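Local coordinates for histone acetyltransferase HPA2 and related acetyltransferases (PDB 2QEC), which probably transfers an acyl group, most likely acetyl from acetyl-CoA, to an acceptor substrate, as expected of the GNAT family, at residues E23-D28 against T130-S135; K16-L21 against L48-I53. The protein carries 1 engineered substitution. One frame throughout, in Å; residues are numbered along the deposited sequence.

Contact 1: E23-D28 against T130-S135; sequences EAFAND and TVATSS. With EDO (1,2-ethanediol), chain D; EDO (1,2-ethanediol), chain G.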
ATOM      1  N   GLU A  23      -0.193  30.789  -5.914  1.00 44.10           N
ATOM      2  CA  GLU A  23      -1.440  31.327  -5.393  1.00 44.13           C
ATOM      3  C   GLU A  23      -2.111  30.257  -4.584  1.00 47.40           C
ATOM      4  O   GLU A  23      -2.586  30.523  -3.502  1.00 49.58           O
ATOM      5  CB  GLU A  23      -2.357  31.810  -6.517  1.00 46.51           C
ATOM      6  CG  GLU A  23      -3.635  32.467  -6.015  1.00 51.12           C
ATOM      7  CD  GLU A  23      -4.689  32.591  -7.083  1.00 62.88           C
ATOM      8  OE1 GLU A  23      -5.323  31.567  -7.389  1.00 63.11           O
ATOM      9  OE2 GLU A  23      -4.907  33.705  -7.598  1.00 64.65           O
ATOM     10  N   ALA A  24      -2.125  29.027  -5.078  1.00 45.54           N
ATOM     11  CA  ALA A  24      -2.812  27.975  -4.375  1.00 45.79           C
ATOM     12  C   ALA A  24      -2.105  27.672  -3.035  1.00 46.93           C
ATOM     13  O   ALA A  24      -2.747  27.442  -2.026  1.00 48.51           O
ATOM     14  CB  ALA A  24      -2.903  26.725  -5.235  1.00 45.88           C
ATOM     15  N   PHE A  25      -0.780  27.685  -3.019  1.00 46.44           N
ATOM     16  CA  PHE A  25      -0.060  27.098  -1.886  1.00 44.82           C
ATOM     17  C   PHE A  25       0.676  28.120  -1.014  1.00 43.88           C
ATOM     18  O   PHE A  25       1.396  27.730  -0.117  1.00 45.79           O
ATOM     19  CB  PHE A  25       0.862  25.993  -2.390  1.00 42.24           C
ATOM     20  CG  PHE A  25       0.117  24.824  -2.999  1.00 50.47           C
ATOM     21  CD1 PHE A  25      -0.878  24.160  -2.277  1.00 53.47           C
ATOM     22  CD2 PHE A  25       0.382  24.406  -4.290  1.00 44.46           C
ATOM     23  CE1 PHE A  25      -1.586  23.121  -2.843  1.00 58.19           C
ATOM     24  CE2 PHE A  25      -0.326  23.369  -4.857  1.00 46.48           C
ATOM     25  CZ  PHE A  25      -1.303  22.722  -4.148  1.00 49.28           C
ATOM     26  N   ALA A  26       0.476  29.411  -1.272  1.00 45.26           N
ATOM     27  CA  ALA A  26       1.192  30.458  -0.576  1.00 46.44           C
ATOM     28  C   ALA A  26       1.032  30.367   0.935  1.00 49.03           C
ATOM     29  O   ALA A  26       1.930  30.764   1.674  1.00 48.72           O
ATOM     30  CB  ALA A  26       0.739  31.831  -1.061  1.00 48.35           C
ATOM     31  N   ASN A  27      -0.111  29.864   1.400  1.00 49.10           N
ATOM     32  CA  ASN A  27      -0.370  29.798   2.838  1.00 53.03           C
ATOM     33  C   ASN A  27      -0.615  28.412   3.322  1.00 52.99           C
ATOM     34  O   ASN A  27      -1.115  28.243   4.416  1.00 54.18           O
ATOM     35  CB  ASN A  27      -1.553  30.684   3.222  1.00 54.99           C
ATOM     36  CG  ASN A  27      -1.255  32.138   3.007  1.00 61.00           C
ATOM     37  OD1 ASN A  27      -1.796  32.767   2.098  1.00 72.69           O
ATOM     38  ND2 ASN A  27      -0.345  32.681   3.817  1.00 70.66           N
ATOM     39  N   ASP A  28      -0.220  27.430   2.525  1.00 49.34           N
ATOM     40  CA  ASP A  28      -0.436  26.041   2.863  1.00 49.08           C
ATOM     41  C   ASP A  28       0.672  25.461   3.749  1.00 51.15           C
ATOM     42  O   ASP A  28       1.796  25.329   3.295  1.00 50.48           O
ATOM     43  CB  ASP A  28      -0.509  25.237   1.575  1.00 49.36           C
ATOM     44  CG  ASP A  28      -1.068  23.850   1.783  1.00 54.10           C
ATOM     45  OD1 ASP A  28      -0.693  23.189   2.756  1.00 58.90           O
ATOM     46  OD2 ASP A  28      -1.883  23.423   0.948  1.00 56.40           O
ATOM     47  N   THR A 130       0.730  17.194  -6.789  1.00 42.83           N
ATOM     48  CA  THR A 130      -0.036  18.327  -6.420  1.00 44.88           C
ATOM     49  C   THR A 130      -1.126  18.604  -7.464  1.00 45.61           C
ATOM     50  O   THR A 130      -0.943  18.341  -8.673  1.00 39.22           O
ATOM     51  CB  THR A 130       0.913  19.524  -6.184  1.00 49.23           C
ATOM     52  OG1 THR A 130       0.264  20.498  -5.378  1.00 61.88           O
ATOM     53  CG2 THR A 130       1.381  20.118  -7.483  1.00 44.18           C
ATOM     54  N   VAL A 131      -2.249  19.113  -6.967  1.00 45.56           N
ATOM     55  CA  VAL A 131      -3.341  19.632  -7.792  1.00 45.00           C
ATOM     56  C   VAL A 131      -3.732  20.976  -7.239  1.00 44.02           C
ATOM     57  O   VAL A 131      -3.987  21.134  -6.049  1.00 39.75           O
ATOM     58  CB  VAL A 131      -4.528  18.589  -7.912  1.00 49.35           C
ATOM     59  CG1 VAL A 131      -5.004  18.144  -6.567  1.00 57.61           C
ATOM     60  CG2 VAL A 131      -5.716  19.176  -8.695  1.00 55.17           C
ATOM     61  N   ALA A 132      -3.704  22.009  -8.088  1.00 37.62           N
ATOM     62  CA  ALA A 132      -3.965  23.328  -7.671  1.00 38.81           C
ATOM     63  C   ALA A 132      -4.969  23.966  -8.595  1.00 39.86           C
ATOM     64  O   ALA A 132      -4.923  23.738  -9.811  1.00 38.04           O
ATOM     65  CB  ALA A 132      -2.661  24.125  -7.698  1.00 40.92           C
ATOM     66  N   THR A 133      -5.850  24.757  -8.000  1.00 38.61           N
ATOM     67  CA  THR A 133      -6.936  25.480  -8.667  1.00 40.36           C
ATOM     68  C   THR A 133      -6.748  26.950  -8.390  1.00 43.01           C
ATOM     69  O   THR A 133      -6.481  27.326  -7.246  1.00 43.79           O
ATOM     70  CB  THR A 133      -8.312  25.063  -8.065  1.00 41.49           C
ATOM     71  OG1 THR A 133      -8.530  23.672  -8.346  1.00 44.49           O
ATOM     72  CG2 THR A 133      -9.480  25.857  -8.634  1.00 44.99           C
ATOM     73  N   SER A 134      -6.939  27.795  -9.398  1.00 43.74           N
ATOM     74  CA  SER A 134      -6.920  29.244  -9.176  1.00 43.18           C
ATOM     75  C   SER A 134      -8.056  29.668  -8.240  1.00 43.08           C
ATOM     76  O   SER A 134      -9.139  29.086  -8.263  1.00 40.36           O
ATOM     77  CB  SER A 134      -7.060  30.049 -10.489  1.00 45.93           C
ATOM     78  OG  SER A 134      -6.014  29.726 -11.338  1.00 51.77           O
ATOM     79  N   SER A 135      -7.811  30.706  -7.444  1.00 46.32           N
ATOM     80  CA  SER A 135      -8.806  31.193  -6.491  1.00 51.02           C
ATOM     81  C   SER A 135     -10.064  31.610  -7.236  1.00 52.10           C
ATOM     82  O   SER A 135     -11.194  31.258  -6.847  1.00 51.90           O
ATOM     83  CB  SER A 135      -8.259  32.403  -5.706  1.00 53.37           C
ATOM     84  OG  SER A 135      -6.980  32.098  -5.155  1.00 52.79           O
TER
HETATM   85  C1  EDO D 206      -3.514  15.837  -4.066  1.00 61.45           C
HETATM   86  O1  EDO D 206      -3.186  15.060  -2.915  1.00 58.17           O
HETATM   87  C2  EDO D 206      -2.338  16.735  -4.448  1.00 60.46           C
HETATM   88  O2  EDO D 206      -2.575  18.130  -4.119  1.00 59.81           O
HETATM   89  C1  EDO G 209      -8.775  19.846  -6.204  1.00 69.96           C
HETATM   90  O1  EDO G 209      -8.830  18.502  -5.674  1.00 74.78           O
HETATM   91  C2  EDO G 209      -7.820  20.787  -5.449  1.00 73.69           C
HETATM   92  O2  EDO G 209      -7.522  21.989  -6.202  1.00 59.81           O
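Ala24, on the last turn of helix 14-25, comes closest to Ala132 of strand 126-133, their CA atoms 5.8 Å apart, and a type I turn from Phe25 to Asp28 then leads the chain off the strand. The two small methyls allow this close approach: Ala24 CB rests 3.6 Å from Ala132 CB. Toward the start of the strand segment, the Phe25 ring stands oblique to its partners. Its CE2 and CZ both lie 3.0 Å from Thr130 OG1, a tight fit, while Ala132 CB and the carbonyl oxygen of Val131 touch the same end of the ring. Ala24 CB sits over the ring centre on one face. At the other end Glu23 has CG anti to its backbone N (chi1 -176°), and its extended chain ends with OE1 beside Ser135, just past the strand. Ser135 N donates to Glu23 OE1 at 2.6 Å, nearly straight at 165°, from the syn side but 33° out of the carboxylate plane; Ser135 OG adds a weak bond to that oxygen. On the face turned from the helix, Thr133 OG1 bonds one ethanediol O2 at 2.9 Å, and Val131 N gives a weak bond to another ethanediol at the strand's edge. On that face the side chains of Val131 and Thr133 touch helix 142-154. A central strand covered by helices on both sides is the alpha/beta layering of the GNAT fold.

Contact 2: K16-L21 against L48-I53; sequences KIVDVL and LFELQI
Phe49 and Ile53, one helical turn apart, face Leu21 and its neighbours in an apolar helix-helix packing within the GNAT fold, where helices 14-25 and 43-60 lie together on one side of the sheet. The short segments approach to 9.7 Å between axes, and their directions differ by 131°, a steeply inclined crossing, nearer antiparallel than parallel. Phe49 comes first: its ring receives Leu21 CB over one face, a CH-pi contact 3.8 Å from the centroid and 16° off the ring normal, displaced toward the CD2 and CE2 rim. Leu21 CD1 also reaches CG and CD1 of the ring, and Phe31 meets the ring edge-to-face. Glu50 follows at the border of the interface. Its CG lies against both methyls of Val18, the two side chains crossing at about a right angle, so the acid contributes its aliphatic stem here. Asp19, the acid next to Val18, forms a salt bridge with Arg46 one turn before Glu50. Ile53 completes the row. With CG1 anti to the carbonyl carbon (chi1 -73°) and CD1 extended beyond it, the side chain reaches across to helix 14-25, while strand 61-67 meets both Ile17 and Ile53 through Ile63. The terminal methyl is shared by three residues: Ile53 CD1 lies 3.6 Å from Ile17 CG2, 3.6 Å from Val18 CG2 and 3.9 Å from Leu21 CD1.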
ATOM      1  N   LYS A  16       2.675  30.804 -16.023  1.00 43.72           N
ATOM      2  CA  LYS A  16       1.328  30.861 -15.465  1.00 43.53           C
ATOM      3  C   LYS A  16       1.099  29.693 -14.538  1.00 41.50           C
ATOM      4  O   LYS A  16       0.437  29.781 -13.503  1.00 44.93           O
ATOM      5  CB  LYS A  16       0.289  30.842 -16.598  1.00 42.85           C
ATOM      6  CG  LYS A  16      -1.152  30.854 -16.107  1.00 46.28           C
ATOM      7  CD  LYS A  16      -1.536  32.235 -15.569  1.00 52.46           C
ATOM      8  CE  LYS A  16      -2.854  32.164 -14.804  1.00 50.88           C
ATOM      9  NZ  LYS A  16      -3.923  31.725 -15.744  1.00 61.67           N
ATOM     10  N   ILE A  17       1.640  28.578 -14.925  1.00 41.80           N
ATOM     11  CA  ILE A  17       1.547  27.355 -14.099  1.00 40.28           C
ATOM     12  C   ILE A  17       2.133  27.629 -12.687  1.00 42.46           C
ATOM     13  O   ILE A  17       1.496  27.350 -11.664  1.00 41.89           O
ATOM     14  CB  ILE A  17       2.241  26.214 -14.816  1.00 44.34           C
ATOM     15  CG1 ILE A  17       1.338  25.659 -15.923  1.00 48.84           C
ATOM     16  CG2 ILE A  17       2.580  25.082 -13.878  1.00 40.87           C
ATOM     17  CD1 ILE A  17       2.004  24.706 -16.809  1.00 50.90           C
ATOM     18  N   VAL A  18       3.316  28.229 -12.653  1.00 44.61           N
ATOM     19  CA  VAL A  18       3.984  28.576 -11.384  1.00 43.37           C
ATOM     20  C   VAL A  18       3.152  29.594 -10.620  1.00 42.12           C
ATOM     21  O   VAL A  18       2.976  29.474  -9.416  1.00 42.60           O
ATOM     22  CB  VAL A  18       5.394  29.071 -11.631  1.00 43.01           C
ATOM     23  CG1 VAL A  18       6.012  29.668 -10.346  1.00 46.45           C
ATOM     24  CG2 VAL A  18       6.273  27.954 -12.212  1.00 46.71           C
ATOM     25  N   ASP A  19       2.630  30.607 -11.311  1.00 45.26           N
ATOM     26  CA  ASP A  19       1.729  31.585 -10.689  1.00 44.93           C
ATOM     27  C   ASP A  19       0.566  30.898 -10.007  1.00 43.44           C
ATOM     28  O   ASP A  19       0.162  31.287  -8.900  1.00 42.51           O
ATOM     29  CB  ASP A  19       1.115  32.548 -11.697  1.00 43.08           C
ATOM     30  CG  ASP A  19       2.093  33.559 -12.234  1.00 47.58           C
ATOM     31  OD1 ASP A  19       3.174  33.767 -11.642  1.00 49.39           O
ATOM     32  OD2 ASP A  19       1.767  34.131 -13.283  1.00 48.21           O
ATOM     33  N   VAL A  20      -0.015  29.918 -10.683  1.00 43.84           N
ATOM     34  CA  VAL A  20      -1.166  29.158 -10.117  1.00 40.64           C
ATOM     35  C   VAL A  20      -0.793  28.310  -8.871  1.00 43.92           C
ATOM     36  O   VAL A  20      -1.506  28.296  -7.854  1.00 43.10           O
ATOM     37  CB  VAL A  20      -1.855  28.276 -11.195  1.00 46.75           C
ATOM     38  CG1 VAL A  20      -2.910  27.426 -10.586  1.00 39.72           C
ATOM     39  CG2 VAL A  20      -2.530  29.184 -12.267  1.00 42.03           C
ATOM     40  N   LEU A  21       0.328  27.616  -8.941  1.00 41.87           N
ATOM     41  CA  LEU A  21       0.837  26.873  -7.792  1.00 40.68           C
ATOM     42  C   LEU A  21       1.090  27.769  -6.571  1.00 43.32           C
ATOM     43  O   LEU A  21       0.748  27.428  -5.446  1.00 45.05           O
ATOM     44  CB  LEU A  21       2.114  26.138  -8.200  1.00 43.31           C
ATOM     45  CG  LEU A  21       1.901  24.977  -9.177  1.00 44.66           C
ATOM     46  CD1 LEU A  21       3.203  24.583  -9.907  1.00 43.56           C
ATOM     47  CD2 LEU A  21       1.294  23.829  -8.488  1.00 44.11           C
ATOM     48  N   LEU A  48      10.990  27.207  -5.744  1.00 43.44           N
ATOM     49  CA  LEU A  48      10.872  25.746  -5.573  1.00 43.80           C
ATOM     50  C   LEU A  48      10.063  25.127  -6.695  1.00 43.53           C
ATOM     51  O   LEU A  48      10.495  24.160  -7.317  1.00 46.05           O
ATOM     52  CB  LEU A  48      10.232  25.381  -4.223  1.00 42.50           C
ATOM     53  CG  LEU A  48       9.932  23.871  -4.016  1.00 45.72           C
ATOM     54  CD1 LEU A  48      11.225  23.043  -4.113  1.00 47.73           C
ATOM     55  CD2 LEU A  48       9.226  23.561  -2.738  1.00 44.39           C
ATOM     56  N   PHE A  49       8.871  25.670  -6.916  1.00 42.55           N
ATOM     57  CA  PHE A  49       8.004  25.237  -8.008  1.00 43.11           C
ATOM     58  C   PHE A  49       8.655  25.382  -9.396  1.00 46.59           C
ATOM     59  O   PHE A  49       8.521  24.490 -10.225  1.00 50.49           O
ATOM     60  CB  PHE A  49       6.658  25.980  -7.964  1.00 43.04           C
ATOM     61  CG  PHE A  49       5.741  25.553  -6.833  1.00 41.07           C
ATOM     62  CD1 PHE A  49       5.525  24.215  -6.564  1.00 46.07           C
ATOM     63  CD2 PHE A  49       5.061  26.484  -6.072  1.00 41.11           C
ATOM     64  CE1 PHE A  49       4.668  23.828  -5.565  1.00 44.30           C
ATOM     65  CE2 PHE A  49       4.189  26.086  -5.053  1.00 38.60           C
ATOM     66  CZ  PHE A  49       4.005  24.756  -4.810  1.00 44.83           C
ATOM     67  N   GLU A  50       9.361  26.487  -9.649  1.00 47.25           N
ATOM     68  CA  GLU A  50      10.079  26.649 -10.919  1.00 46.54           C
ATOM     69  C   GLU A  50      11.090  25.532 -11.157  1.00 48.00           C
ATOM     70  O   GLU A  50      11.176  25.010 -12.261  1.00 48.59           O
ATOM     71  CB  GLU A  50      10.766  27.999 -10.979  1.00 46.55           C
ATOM     72  CG  GLU A  50       9.782  29.123 -11.095  1.00 50.01           C
ATOM     73  CD  GLU A  50      10.395  30.496 -10.975  1.00 50.64           C
ATOM     74  OE1 GLU A  50      11.500  30.638 -10.376  1.00 55.16           O
ATOM     75  OE2 GLU A  50       9.740  31.445 -11.468  1.00 58.61           O
ATOM     76  N   LEU A  51      11.814  25.158 -10.117  1.00 48.73           N
ATOM     77  CA  LEU A  51      12.814  24.095 -10.158  1.00 51.82           C
ATOM     78  C   LEU A  51      12.209  22.691 -10.330  1.00 52.76           C
ATOM     79  O   LEU A  51      12.719  21.889 -11.109  1.00 53.51           O
ATOM     80  CB  LEU A  51      13.629  24.131  -8.870  1.00 52.81           C
ATOM     81  CG  LEU A  51      14.730  23.082  -8.691  1.00 58.22           C
ATOM     82  CD1 LEU A  51      15.930  23.403  -9.567  1.00 62.62           C
ATOM     83  CD2 LEU A  51      15.137  23.013  -7.255  1.00 57.38           C
ATOM     84  N   GLN A  52      11.144  22.401  -9.587  1.00 49.40           N
ATOM     85  CA  GLN A  52      10.449  21.119  -9.697  1.00 50.18           C
ATOM     86  C   GLN A  52       9.900  20.922 -11.122  1.00 51.77           C
ATOM     87  O   GLN A  52      10.074  19.871 -11.707  1.00 55.79           O
ATOM     88  CB  GLN A  52       9.330  20.994  -8.647  1.00 48.35           C
ATOM     89  CG  GLN A  52       9.806  20.527  -7.272  1.00 49.70           C
ATOM     90  CD  GLN A  52       8.755  20.666  -6.194  1.00 45.00           C
ATOM     91  OE1 GLN A  52       7.790  21.394  -6.340  1.00 50.77           O
ATOM     92  NE2 GLN A  52       8.935  19.948  -5.107  1.00 51.97           N
ATOM     93  N   ILE A  53       9.260  21.934 -11.681  1.00 54.82           N
ATOM     94  CA  ILE A  53       8.756  21.851 -13.051  1.00 57.24           C
ATOM     95  C   ILE A  53       9.876  21.659 -14.063  1.00 61.07           C
ATOM     96  O   ILE A  53       9.799  20.811 -14.946  1.00 61.30           O
ATOM     97  CB  ILE A  53       7.961  23.113 -13.406  1.00 58.97           C
ATOM     98  CG1 ILE A  53       6.616  23.085 -12.687  1.00 54.57           C
ATOM     99  CG2 ILE A  53       7.765  23.268 -14.952  1.00 60.51           C
ATOM    100  CD1 ILE A  53       5.921  24.419 -12.739  1.00 56.66           C
TER

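Overall arrangement
Helix 14-25 serves both contacts, its 16-21 part packing on helix 43-60 and its C-terminal end on strand 126-133; the contact centres are about 11 Å apart. Leu21 passes from one to the other: its CD1 belongs to contact 2, whereas its CD2 lies 3.8 Å from Thr130 CG2 and 4.0 Å from Ala132 CB. The rings join them too, Phe25 CD2 being 3.7 Å from Phe49 CZ, with Phe31 touching both. Sheet, helix 14-25 and helix 43-60 thus share one continuous apolar packing, the two helices side by side on one face. The ethanediols lie by contact 1; in GNAT relatives acetyl-CoA binds beside the equivalent strand, so they may mark part of that pocket.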